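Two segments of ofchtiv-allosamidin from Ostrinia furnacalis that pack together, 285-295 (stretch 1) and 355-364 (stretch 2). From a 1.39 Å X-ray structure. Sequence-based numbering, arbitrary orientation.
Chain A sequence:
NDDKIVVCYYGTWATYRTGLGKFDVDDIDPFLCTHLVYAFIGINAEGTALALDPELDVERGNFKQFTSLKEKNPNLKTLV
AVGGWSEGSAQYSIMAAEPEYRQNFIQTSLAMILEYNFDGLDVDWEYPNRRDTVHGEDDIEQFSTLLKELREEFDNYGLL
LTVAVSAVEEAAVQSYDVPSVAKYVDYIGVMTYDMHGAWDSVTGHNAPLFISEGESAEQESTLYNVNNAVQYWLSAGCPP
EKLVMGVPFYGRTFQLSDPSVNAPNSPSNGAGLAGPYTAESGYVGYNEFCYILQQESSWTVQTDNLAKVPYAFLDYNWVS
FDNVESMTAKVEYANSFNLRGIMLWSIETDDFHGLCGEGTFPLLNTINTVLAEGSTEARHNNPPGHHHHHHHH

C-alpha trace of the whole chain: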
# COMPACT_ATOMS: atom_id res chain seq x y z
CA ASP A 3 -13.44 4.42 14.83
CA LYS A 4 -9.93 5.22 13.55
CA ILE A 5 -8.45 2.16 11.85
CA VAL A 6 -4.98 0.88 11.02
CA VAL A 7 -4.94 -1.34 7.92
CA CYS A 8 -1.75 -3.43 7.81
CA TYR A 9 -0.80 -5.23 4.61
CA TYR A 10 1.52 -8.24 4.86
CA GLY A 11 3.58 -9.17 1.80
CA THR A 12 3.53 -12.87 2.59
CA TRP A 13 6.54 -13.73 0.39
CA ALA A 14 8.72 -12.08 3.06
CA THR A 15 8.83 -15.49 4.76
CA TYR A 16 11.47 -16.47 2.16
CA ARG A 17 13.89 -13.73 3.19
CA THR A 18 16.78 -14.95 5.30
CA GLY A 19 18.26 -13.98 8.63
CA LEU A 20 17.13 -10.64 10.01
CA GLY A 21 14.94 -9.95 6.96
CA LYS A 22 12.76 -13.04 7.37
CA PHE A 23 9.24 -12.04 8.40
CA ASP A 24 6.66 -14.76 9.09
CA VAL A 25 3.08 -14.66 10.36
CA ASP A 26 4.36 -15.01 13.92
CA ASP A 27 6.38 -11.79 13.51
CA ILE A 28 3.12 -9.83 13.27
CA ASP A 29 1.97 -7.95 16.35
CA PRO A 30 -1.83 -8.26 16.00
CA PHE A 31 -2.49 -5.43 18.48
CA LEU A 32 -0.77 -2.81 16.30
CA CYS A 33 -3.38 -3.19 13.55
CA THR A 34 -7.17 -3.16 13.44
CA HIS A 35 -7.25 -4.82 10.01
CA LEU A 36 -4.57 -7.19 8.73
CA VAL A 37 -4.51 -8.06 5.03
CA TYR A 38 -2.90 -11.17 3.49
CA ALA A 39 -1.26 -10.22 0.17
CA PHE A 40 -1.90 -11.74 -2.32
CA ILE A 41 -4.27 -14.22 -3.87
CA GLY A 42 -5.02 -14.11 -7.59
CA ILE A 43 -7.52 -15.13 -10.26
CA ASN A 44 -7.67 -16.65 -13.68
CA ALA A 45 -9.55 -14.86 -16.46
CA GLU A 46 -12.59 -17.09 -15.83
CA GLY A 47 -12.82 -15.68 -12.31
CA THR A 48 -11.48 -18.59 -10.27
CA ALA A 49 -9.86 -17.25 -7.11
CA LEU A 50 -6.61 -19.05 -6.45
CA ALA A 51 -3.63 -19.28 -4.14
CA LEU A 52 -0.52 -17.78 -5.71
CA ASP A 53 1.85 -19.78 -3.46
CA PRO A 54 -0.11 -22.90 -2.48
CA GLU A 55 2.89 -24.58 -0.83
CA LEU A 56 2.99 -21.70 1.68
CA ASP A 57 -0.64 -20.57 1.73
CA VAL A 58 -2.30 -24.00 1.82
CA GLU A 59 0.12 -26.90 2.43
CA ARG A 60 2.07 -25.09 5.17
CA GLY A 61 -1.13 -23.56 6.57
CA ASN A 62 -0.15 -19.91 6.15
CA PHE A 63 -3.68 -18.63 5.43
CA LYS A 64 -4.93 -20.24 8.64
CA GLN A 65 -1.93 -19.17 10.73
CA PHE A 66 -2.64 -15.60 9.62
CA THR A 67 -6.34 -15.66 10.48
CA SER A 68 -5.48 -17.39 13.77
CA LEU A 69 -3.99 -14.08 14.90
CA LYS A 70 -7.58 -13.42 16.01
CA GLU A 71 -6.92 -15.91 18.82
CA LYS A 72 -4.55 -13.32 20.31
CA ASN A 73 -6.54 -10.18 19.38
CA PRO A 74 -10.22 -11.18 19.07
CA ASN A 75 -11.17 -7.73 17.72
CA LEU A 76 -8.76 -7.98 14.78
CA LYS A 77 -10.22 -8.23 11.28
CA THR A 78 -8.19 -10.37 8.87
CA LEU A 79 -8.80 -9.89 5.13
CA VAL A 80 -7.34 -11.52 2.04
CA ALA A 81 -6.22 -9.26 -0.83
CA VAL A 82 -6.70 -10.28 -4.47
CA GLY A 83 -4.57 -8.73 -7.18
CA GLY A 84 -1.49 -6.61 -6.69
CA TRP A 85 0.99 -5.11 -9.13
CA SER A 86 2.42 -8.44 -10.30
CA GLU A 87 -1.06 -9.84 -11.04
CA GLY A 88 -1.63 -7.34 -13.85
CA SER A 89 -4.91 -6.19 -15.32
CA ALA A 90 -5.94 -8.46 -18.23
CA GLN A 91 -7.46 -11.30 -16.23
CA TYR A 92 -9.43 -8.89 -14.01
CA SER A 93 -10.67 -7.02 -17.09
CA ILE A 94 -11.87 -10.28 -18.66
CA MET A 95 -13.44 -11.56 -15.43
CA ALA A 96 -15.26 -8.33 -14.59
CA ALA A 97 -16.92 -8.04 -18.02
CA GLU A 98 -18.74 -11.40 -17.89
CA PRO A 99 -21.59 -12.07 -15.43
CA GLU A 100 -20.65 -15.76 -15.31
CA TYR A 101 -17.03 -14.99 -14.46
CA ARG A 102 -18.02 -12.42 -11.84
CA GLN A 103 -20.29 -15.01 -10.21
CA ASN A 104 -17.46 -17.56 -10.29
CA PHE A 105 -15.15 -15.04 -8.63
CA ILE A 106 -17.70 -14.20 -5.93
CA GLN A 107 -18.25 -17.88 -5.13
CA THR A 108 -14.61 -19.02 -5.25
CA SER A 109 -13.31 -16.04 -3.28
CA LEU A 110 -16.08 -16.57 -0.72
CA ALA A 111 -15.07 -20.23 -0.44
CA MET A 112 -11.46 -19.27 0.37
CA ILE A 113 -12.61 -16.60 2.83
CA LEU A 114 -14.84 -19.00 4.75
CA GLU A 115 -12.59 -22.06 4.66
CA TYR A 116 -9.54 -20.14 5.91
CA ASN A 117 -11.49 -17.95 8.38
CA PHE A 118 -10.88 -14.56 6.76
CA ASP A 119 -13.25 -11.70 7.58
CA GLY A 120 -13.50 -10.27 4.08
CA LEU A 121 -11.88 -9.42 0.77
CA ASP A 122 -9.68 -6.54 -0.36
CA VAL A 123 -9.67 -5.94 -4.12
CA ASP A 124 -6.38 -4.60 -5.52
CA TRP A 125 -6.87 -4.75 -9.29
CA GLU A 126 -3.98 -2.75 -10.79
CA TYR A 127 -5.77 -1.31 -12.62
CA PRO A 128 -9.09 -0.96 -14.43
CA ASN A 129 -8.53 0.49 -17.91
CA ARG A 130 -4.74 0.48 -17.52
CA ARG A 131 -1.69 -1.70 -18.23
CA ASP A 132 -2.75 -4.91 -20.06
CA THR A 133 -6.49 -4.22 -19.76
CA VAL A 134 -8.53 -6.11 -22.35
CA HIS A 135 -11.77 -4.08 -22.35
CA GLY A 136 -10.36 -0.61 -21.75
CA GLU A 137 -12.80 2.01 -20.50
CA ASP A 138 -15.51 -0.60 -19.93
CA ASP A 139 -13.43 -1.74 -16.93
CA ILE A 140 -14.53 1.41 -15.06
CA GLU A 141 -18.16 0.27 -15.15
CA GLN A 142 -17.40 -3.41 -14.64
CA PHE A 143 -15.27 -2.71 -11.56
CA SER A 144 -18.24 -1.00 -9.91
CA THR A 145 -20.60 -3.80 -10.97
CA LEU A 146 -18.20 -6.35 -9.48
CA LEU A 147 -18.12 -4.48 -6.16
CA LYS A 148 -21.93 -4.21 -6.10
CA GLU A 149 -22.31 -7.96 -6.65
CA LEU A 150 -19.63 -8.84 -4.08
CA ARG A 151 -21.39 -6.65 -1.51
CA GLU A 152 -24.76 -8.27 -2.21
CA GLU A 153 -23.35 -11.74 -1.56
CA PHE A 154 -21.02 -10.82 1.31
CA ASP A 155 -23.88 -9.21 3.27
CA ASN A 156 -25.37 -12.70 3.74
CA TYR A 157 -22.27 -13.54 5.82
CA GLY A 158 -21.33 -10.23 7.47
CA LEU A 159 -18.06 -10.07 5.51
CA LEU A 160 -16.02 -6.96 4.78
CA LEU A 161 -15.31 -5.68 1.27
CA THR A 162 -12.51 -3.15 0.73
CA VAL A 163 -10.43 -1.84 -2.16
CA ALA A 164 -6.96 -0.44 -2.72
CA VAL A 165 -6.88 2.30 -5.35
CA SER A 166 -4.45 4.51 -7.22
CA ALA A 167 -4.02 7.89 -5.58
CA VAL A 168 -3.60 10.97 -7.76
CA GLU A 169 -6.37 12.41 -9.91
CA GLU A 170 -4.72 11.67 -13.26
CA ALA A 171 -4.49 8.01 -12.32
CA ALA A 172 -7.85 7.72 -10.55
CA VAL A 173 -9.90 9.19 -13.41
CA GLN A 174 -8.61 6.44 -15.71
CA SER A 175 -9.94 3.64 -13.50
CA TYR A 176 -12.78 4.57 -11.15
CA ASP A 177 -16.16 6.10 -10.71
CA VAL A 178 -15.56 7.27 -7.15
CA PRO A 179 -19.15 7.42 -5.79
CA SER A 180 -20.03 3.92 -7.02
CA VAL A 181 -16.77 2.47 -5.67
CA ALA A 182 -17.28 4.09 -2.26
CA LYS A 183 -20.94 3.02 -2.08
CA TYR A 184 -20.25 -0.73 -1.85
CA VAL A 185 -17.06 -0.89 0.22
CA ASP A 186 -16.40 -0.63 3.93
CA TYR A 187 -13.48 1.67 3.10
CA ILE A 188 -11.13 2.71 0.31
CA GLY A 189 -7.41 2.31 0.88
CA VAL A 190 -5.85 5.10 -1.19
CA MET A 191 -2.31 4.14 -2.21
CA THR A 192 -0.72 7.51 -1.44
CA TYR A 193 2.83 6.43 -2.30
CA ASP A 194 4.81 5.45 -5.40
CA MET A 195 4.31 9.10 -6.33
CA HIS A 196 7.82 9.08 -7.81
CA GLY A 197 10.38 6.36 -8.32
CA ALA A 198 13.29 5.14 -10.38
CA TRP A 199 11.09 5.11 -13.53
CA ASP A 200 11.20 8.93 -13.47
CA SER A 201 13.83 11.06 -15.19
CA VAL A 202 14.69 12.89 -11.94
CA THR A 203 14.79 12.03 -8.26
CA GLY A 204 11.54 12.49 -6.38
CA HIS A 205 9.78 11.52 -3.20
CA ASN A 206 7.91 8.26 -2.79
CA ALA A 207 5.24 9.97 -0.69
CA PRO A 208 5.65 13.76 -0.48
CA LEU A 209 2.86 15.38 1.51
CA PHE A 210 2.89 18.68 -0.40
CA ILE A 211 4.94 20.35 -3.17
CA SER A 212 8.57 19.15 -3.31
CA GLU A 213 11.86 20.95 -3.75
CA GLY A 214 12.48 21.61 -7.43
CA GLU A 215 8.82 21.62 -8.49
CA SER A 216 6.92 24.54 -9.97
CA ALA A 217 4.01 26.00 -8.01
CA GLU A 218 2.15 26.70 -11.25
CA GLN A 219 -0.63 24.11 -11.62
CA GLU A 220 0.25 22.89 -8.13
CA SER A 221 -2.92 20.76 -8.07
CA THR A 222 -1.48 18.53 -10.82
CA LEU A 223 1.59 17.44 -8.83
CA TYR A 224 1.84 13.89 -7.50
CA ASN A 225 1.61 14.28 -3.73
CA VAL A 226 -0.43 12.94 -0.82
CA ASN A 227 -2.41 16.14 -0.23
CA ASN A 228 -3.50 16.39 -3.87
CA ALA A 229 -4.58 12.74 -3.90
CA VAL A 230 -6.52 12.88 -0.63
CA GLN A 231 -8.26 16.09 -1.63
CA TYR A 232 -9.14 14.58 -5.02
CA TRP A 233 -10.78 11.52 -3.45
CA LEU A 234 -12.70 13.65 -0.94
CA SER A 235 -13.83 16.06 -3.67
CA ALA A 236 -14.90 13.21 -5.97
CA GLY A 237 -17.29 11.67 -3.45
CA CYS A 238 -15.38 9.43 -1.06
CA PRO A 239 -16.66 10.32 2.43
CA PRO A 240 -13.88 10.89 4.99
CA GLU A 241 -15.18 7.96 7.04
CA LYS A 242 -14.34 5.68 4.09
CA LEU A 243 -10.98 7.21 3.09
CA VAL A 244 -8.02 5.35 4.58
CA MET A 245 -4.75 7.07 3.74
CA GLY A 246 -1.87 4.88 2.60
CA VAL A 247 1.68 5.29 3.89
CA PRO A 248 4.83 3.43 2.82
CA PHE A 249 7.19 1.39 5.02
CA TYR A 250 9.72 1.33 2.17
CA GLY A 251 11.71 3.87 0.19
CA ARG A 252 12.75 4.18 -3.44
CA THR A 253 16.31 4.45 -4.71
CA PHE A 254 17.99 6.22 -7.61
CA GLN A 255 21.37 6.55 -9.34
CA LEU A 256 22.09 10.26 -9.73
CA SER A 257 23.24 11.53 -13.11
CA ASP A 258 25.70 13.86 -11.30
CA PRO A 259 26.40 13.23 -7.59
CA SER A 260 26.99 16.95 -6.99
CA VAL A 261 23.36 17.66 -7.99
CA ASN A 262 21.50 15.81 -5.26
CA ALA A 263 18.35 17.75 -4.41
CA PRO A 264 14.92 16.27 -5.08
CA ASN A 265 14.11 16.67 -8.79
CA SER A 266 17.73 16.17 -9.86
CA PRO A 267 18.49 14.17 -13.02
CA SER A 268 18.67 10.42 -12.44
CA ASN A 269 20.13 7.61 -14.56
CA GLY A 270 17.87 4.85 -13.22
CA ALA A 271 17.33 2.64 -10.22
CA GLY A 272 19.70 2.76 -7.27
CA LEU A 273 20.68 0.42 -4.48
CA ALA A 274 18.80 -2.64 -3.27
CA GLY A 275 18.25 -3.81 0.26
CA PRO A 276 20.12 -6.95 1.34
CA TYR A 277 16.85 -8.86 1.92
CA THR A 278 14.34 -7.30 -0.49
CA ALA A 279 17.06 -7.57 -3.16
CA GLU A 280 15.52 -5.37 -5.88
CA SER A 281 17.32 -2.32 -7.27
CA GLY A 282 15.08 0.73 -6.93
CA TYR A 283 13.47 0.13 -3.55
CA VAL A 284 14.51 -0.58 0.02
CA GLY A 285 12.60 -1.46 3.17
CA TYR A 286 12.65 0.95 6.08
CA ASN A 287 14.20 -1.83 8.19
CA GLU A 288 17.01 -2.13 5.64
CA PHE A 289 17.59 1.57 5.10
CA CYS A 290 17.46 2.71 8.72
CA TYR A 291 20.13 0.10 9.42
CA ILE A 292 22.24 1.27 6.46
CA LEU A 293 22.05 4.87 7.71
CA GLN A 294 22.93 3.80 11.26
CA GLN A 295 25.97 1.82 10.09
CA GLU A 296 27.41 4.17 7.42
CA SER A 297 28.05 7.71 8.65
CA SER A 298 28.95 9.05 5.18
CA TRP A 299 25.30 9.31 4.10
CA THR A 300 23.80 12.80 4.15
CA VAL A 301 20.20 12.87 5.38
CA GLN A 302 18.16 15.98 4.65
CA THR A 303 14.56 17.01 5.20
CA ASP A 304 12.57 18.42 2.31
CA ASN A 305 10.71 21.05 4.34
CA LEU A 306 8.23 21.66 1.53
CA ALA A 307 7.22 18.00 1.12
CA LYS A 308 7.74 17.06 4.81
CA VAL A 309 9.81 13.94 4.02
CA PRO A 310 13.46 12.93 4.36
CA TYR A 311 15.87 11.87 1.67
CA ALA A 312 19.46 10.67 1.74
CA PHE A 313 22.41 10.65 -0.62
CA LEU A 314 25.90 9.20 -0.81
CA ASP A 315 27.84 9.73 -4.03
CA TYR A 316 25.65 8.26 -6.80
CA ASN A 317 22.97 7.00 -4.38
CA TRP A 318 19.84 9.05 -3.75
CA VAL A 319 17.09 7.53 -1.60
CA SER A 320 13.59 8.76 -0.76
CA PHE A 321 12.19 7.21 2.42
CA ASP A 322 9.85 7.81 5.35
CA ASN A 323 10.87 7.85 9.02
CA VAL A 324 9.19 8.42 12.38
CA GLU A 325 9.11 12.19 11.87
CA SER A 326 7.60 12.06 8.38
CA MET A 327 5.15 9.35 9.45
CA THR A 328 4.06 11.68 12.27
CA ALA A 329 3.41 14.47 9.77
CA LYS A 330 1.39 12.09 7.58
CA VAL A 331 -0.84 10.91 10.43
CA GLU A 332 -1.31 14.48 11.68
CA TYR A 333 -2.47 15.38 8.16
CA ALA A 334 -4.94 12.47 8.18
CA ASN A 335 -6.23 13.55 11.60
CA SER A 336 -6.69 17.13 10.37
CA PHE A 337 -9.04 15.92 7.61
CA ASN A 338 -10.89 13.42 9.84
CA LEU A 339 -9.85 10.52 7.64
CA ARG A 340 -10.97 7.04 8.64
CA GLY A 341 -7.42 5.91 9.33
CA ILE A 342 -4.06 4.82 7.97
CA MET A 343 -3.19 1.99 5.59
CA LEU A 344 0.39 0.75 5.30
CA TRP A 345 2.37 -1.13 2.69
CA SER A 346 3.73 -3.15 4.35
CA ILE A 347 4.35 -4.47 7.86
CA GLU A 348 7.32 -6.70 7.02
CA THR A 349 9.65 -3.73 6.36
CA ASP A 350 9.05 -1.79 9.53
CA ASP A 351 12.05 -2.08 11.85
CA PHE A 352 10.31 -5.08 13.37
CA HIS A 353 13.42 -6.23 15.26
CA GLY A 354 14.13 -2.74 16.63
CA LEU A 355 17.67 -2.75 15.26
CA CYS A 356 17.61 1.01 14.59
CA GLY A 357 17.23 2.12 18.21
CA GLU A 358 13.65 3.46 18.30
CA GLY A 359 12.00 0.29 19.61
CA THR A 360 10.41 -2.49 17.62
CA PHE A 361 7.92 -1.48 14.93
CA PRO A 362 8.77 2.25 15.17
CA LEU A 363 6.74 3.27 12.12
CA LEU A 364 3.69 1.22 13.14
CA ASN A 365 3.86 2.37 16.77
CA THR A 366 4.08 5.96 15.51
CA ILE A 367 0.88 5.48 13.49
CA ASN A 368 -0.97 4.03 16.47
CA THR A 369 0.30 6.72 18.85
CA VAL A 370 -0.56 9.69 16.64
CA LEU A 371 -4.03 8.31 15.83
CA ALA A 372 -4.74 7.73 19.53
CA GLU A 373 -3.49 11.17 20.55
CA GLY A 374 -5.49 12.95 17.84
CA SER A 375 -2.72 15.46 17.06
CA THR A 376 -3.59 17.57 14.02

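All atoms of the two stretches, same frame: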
# COMPACT_ATOMS: atom_id res chain seq x y z
N GLY A 285 13.47 -1.51 2.01
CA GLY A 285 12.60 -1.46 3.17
C GLY A 285 13.12 -0.48 4.20
O GLY A 285 14.32 -0.21 4.28
N TYR A 286 12.20 0.09 5.00
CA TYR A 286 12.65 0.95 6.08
C TYR A 286 13.61 0.22 7.01
O TYR A 286 14.62 0.79 7.45
CB TYR A 286 11.47 1.54 6.87
CG TYR A 286 11.95 2.36 8.05
CD1 TYR A 286 12.45 3.64 7.87
CD2 TYR A 286 11.96 1.82 9.34
CE1 TYR A 286 12.92 4.38 8.94
CE2 TYR A 286 12.43 2.56 10.41
CZ TYR A 286 12.91 3.84 10.21
OH TYR A 286 13.38 4.58 11.27
N ASN A 287 13.31 -1.05 7.34
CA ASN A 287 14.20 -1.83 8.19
C ASN A 287 15.61 -1.87 7.60
O ASN A 287 16.60 -1.69 8.32
CB ASN A 287 13.66 -3.25 8.40
CG ASN A 287 13.55 -4.06 7.10
OD1 ASN A 287 13.13 -3.55 6.06
ND2 ASN A 287 13.91 -5.34 7.18
N GLU A 288 15.70 -2.05 6.29
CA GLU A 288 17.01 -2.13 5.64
C GLU A 288 17.68 -0.77 5.61
O GLU A 288 18.89 -0.67 5.87
CB GLU A 288 16.83 -2.67 4.22
CG GLU A 288 16.30 -4.09 4.17
CD GLU A 288 15.95 -4.53 2.78
OE1 GLU A 288 15.21 -3.80 2.08
OE2 GLU A 288 16.42 -5.61 2.37
N PHE A 289 16.93 0.29 5.31
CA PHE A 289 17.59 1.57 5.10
C PHE A 289 17.93 2.26 6.41
O PHE A 289 18.98 2.92 6.50
CB PHE A 289 16.78 2.49 4.18
CG PHE A 289 17.62 3.60 3.61
CD1 PHE A 289 18.74 3.28 2.86
CD2 PHE A 289 17.33 4.93 3.87
CE1 PHE A 289 19.56 4.28 2.34
CE2 PHE A 289 18.14 5.94 3.35
CZ PHE A 289 19.26 5.61 2.58
N CYS A 290 17.08 2.14 7.43
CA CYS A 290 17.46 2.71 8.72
C CYS A 290 18.74 2.07 9.24
O CYS A 290 19.59 2.75 9.82
CB CYS A 290 16.31 2.62 9.73
SG CYS A 290 15.92 0.99 10.47
N TYR A 291 18.91 0.77 9.00
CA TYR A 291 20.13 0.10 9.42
C TYR A 291 21.33 0.60 8.63
O TYR A 291 22.39 0.88 9.20
CB TYR A 291 19.97 -1.41 9.27
CG TYR A 291 21.15 -2.18 9.81
CD1 TYR A 291 21.32 -2.35 11.18
CD2 TYR A 291 22.09 -2.72 8.95
CE1 TYR A 291 22.40 -3.06 11.67
CE2 TYR A 291 23.17 -3.43 9.43
CZ TYR A 291 23.32 -3.59 10.79
OH TYR A 291 24.40 -4.30 11.27
N ILE A 292 21.17 0.73 7.31
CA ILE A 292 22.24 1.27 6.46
C ILE A 292 22.67 2.65 6.95
O ILE A 292 23.87 2.93 7.08
CB ILE A 292 21.78 1.28 4.98
CG1 ILE A 292 21.89 -0.13 4.40
CG2 ILE A 292 22.58 2.28 4.17
CD1 ILE A 292 21.11 -0.34 3.11
N LEU A 293 21.71 3.52 7.24
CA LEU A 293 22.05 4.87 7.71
C LEU A 293 22.76 4.82 9.06
O LEU A 293 23.70 5.57 9.31
CB LEU A 293 20.78 5.71 7.83
CG LEU A 293 20.11 6.10 6.52
CD1 LEU A 293 18.84 6.87 6.83
CD2 LEU A 293 21.06 6.92 5.66
N GLN A 294 22.30 3.94 9.95
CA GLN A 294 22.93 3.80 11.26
C GLN A 294 24.37 3.31 11.16
O GLN A 294 25.22 3.71 11.96
CB GLN A 294 22.09 2.85 12.11
CG GLN A 294 22.62 2.57 13.49
CD GLN A 294 21.72 1.59 14.22
OE1 GLN A 294 20.83 1.99 14.96
NE2 GLN A 294 21.95 0.30 14.00
N GLN A 295 24.67 2.46 10.18
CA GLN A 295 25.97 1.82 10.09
C GLN A 295 26.98 2.57 9.22
O GLN A 295 28.18 2.30 9.33
CB GLN A 295 25.85 0.37 9.61
CG GLN A 295 25.00 -0.53 10.50
CD GLN A 295 25.53 -0.60 11.93
OE1 GLN A 295 24.86 -0.17 12.87
NE2 GLN A 295 26.73 -1.14 12.08
N LEU A 355 16.23 -2.87 15.41
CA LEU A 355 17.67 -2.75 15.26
C LEU A 355 18.14 -1.31 15.13
O LEU A 355 19.34 -1.05 15.29
CB LEU A 355 18.14 -3.55 14.04
CG LEU A 355 17.77 -5.03 14.05
CD1 LEU A 355 18.30 -5.72 12.80
CD2 LEU A 355 18.31 -5.70 15.31
N CYS A 356 17.24 -0.37 14.85
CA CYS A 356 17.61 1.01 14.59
C CYS A 356 17.43 1.93 15.79
O CYS A 356 17.56 3.15 15.65
CB CYS A 356 16.87 1.54 13.36
SG CYS A 356 17.38 0.66 11.86
N GLY A 357 17.13 1.38 16.97
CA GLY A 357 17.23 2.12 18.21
C GLY A 357 16.00 2.87 18.65
O GLY A 357 16.06 3.57 19.68
N GLU A 358 14.88 2.76 17.93
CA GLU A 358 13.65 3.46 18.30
C GLU A 358 12.56 2.49 18.73
O GLU A 358 11.37 2.81 18.63
CB GLU A 358 13.17 4.36 17.17
CG GLU A 358 14.08 5.54 16.87
CD GLU A 358 13.49 6.50 15.86
OE1 GLU A 358 13.08 7.62 16.26
OE2 GLU A 358 13.41 6.14 14.67
N GLY A 359 12.95 1.32 19.23
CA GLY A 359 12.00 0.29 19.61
C GLY A 359 11.60 -0.56 18.42
O GLY A 359 11.87 -0.24 17.26
N THR A 360 10.94 -1.67 18.71
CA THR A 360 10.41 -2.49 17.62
C THR A 360 9.21 -1.80 16.98
O THR A 360 8.48 -1.05 17.63
CB THR A 360 10.00 -3.88 18.12
OG1 THR A 360 8.98 -3.76 19.11
CG2 THR A 360 11.20 -4.63 18.71
N PHE A 361 9.02 -2.06 15.69
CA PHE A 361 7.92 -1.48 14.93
C PHE A 361 7.79 0.03 15.13
O PHE A 361 6.72 0.53 15.49
CB PHE A 361 6.60 -2.17 15.26
CG PHE A 361 6.48 -3.58 14.74
CD1 PHE A 361 6.27 -3.82 13.39
CD2 PHE A 361 6.55 -4.66 15.61
CE1 PHE A 361 6.15 -5.11 12.91
CE2 PHE A 361 6.42 -5.96 15.14
CZ PHE A 361 6.22 -6.18 13.80
N PRO A 362 8.86 0.80 14.90
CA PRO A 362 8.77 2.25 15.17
C PRO A 362 7.77 2.96 14.28
O PRO A 362 7.05 3.85 14.75
CB PRO A 362 10.20 2.75 14.93
CG PRO A 362 10.79 1.73 13.98
CD PRO A 362 10.20 0.42 14.41
N LEU A 363 7.69 2.60 12.99
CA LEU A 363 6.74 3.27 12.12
C LEU A 363 5.31 2.93 12.52
O LEU A 363 4.45 3.81 12.57
CB LEU A 363 6.99 2.88 10.67
CG LEU A 363 8.36 3.28 10.12
CD1 LEU A 363 8.43 2.95 8.63
CD2 LEU A 363 8.64 4.76 10.38
N LEU A 364 5.04 1.65 12.80
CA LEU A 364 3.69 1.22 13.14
C LEU A 364 3.27 1.76 14.50
O LEU A 364 2.12 2.20 14.68
CB LEU A 364 3.61 -0.30 13.07
CG LEU A 364 2.23 -0.94 13.18
CD1 LEU A 364 1.23 -0.29 12.23
CD2 LEU A 364 2.34 -2.42 12.89
O HOH W 1 12.78 7.17 12.26
O HOH W 2 13.75 3.66 13.79

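Stretch 1 is almost entirely helix, running from Tyr286 to Gln295 with Gly285 at the N-cap; stretch 2 is an irregular loop that enters a helix at Pro362, with Phe361 as its N-cap. The backbones come closest where CA of Tyr291 lies 5.8 Å from CA of Cys356, and stand wider apart at the other end, 8.8 Å between CA of Tyr286 and CA of Leu363. Where the backbones are near, two cysteines suffice to span the gap; where they are wider apart, the tyrosine ring and leucine side chain fill it. Gly357 and Gly359, with positive phi, let the loop turn where a CB would jam against the preceding carbonyl.

The covalent fastener is the disulfide, Cys290 SG to Cys356 SG at 2.0 Å, with a chi3 of 83° close to the relaxed value. Cys290 (chi1 p) points toward the loop and Cys356 (chi1 m) sideways, and Cys356 is the residue most covered by the partner stretch.

One helical turn before Cys290, Tyr286 fills the wider gap. Its t rotamer sets one ring face under Leu363, whose CD1 sits 4.0 Å from the ring centroid in a CH-pi contact, while Pro362 CG approaches CE2 of Tyr286 at 4.0 Å. All three are buried, so apolar bulk suits them. The phenol still has a polar outlet: Tyr286 OH and Glu358 OE2, 3.7 Å apart and not directly hydrogen-bonded, are joined through two waters, each donating to the carboxylate.

One turn after Cys290, the exposed Gln294 reaches out with chi1 and chi2 both t, and its NE2 donates to Leu355 O at 3.2 Å. Gln294 NE2 also donates to Gln295 OE1 at 3.2 Å, which ties the reaching side chain to its own helix. Alongside, Leu355 CB rests 4.4 Å from Tyr291 CD1, a looser apolar contact at the exposed margin.

The rule is i, i+4, i+8: packing, disulfide, amide clasp.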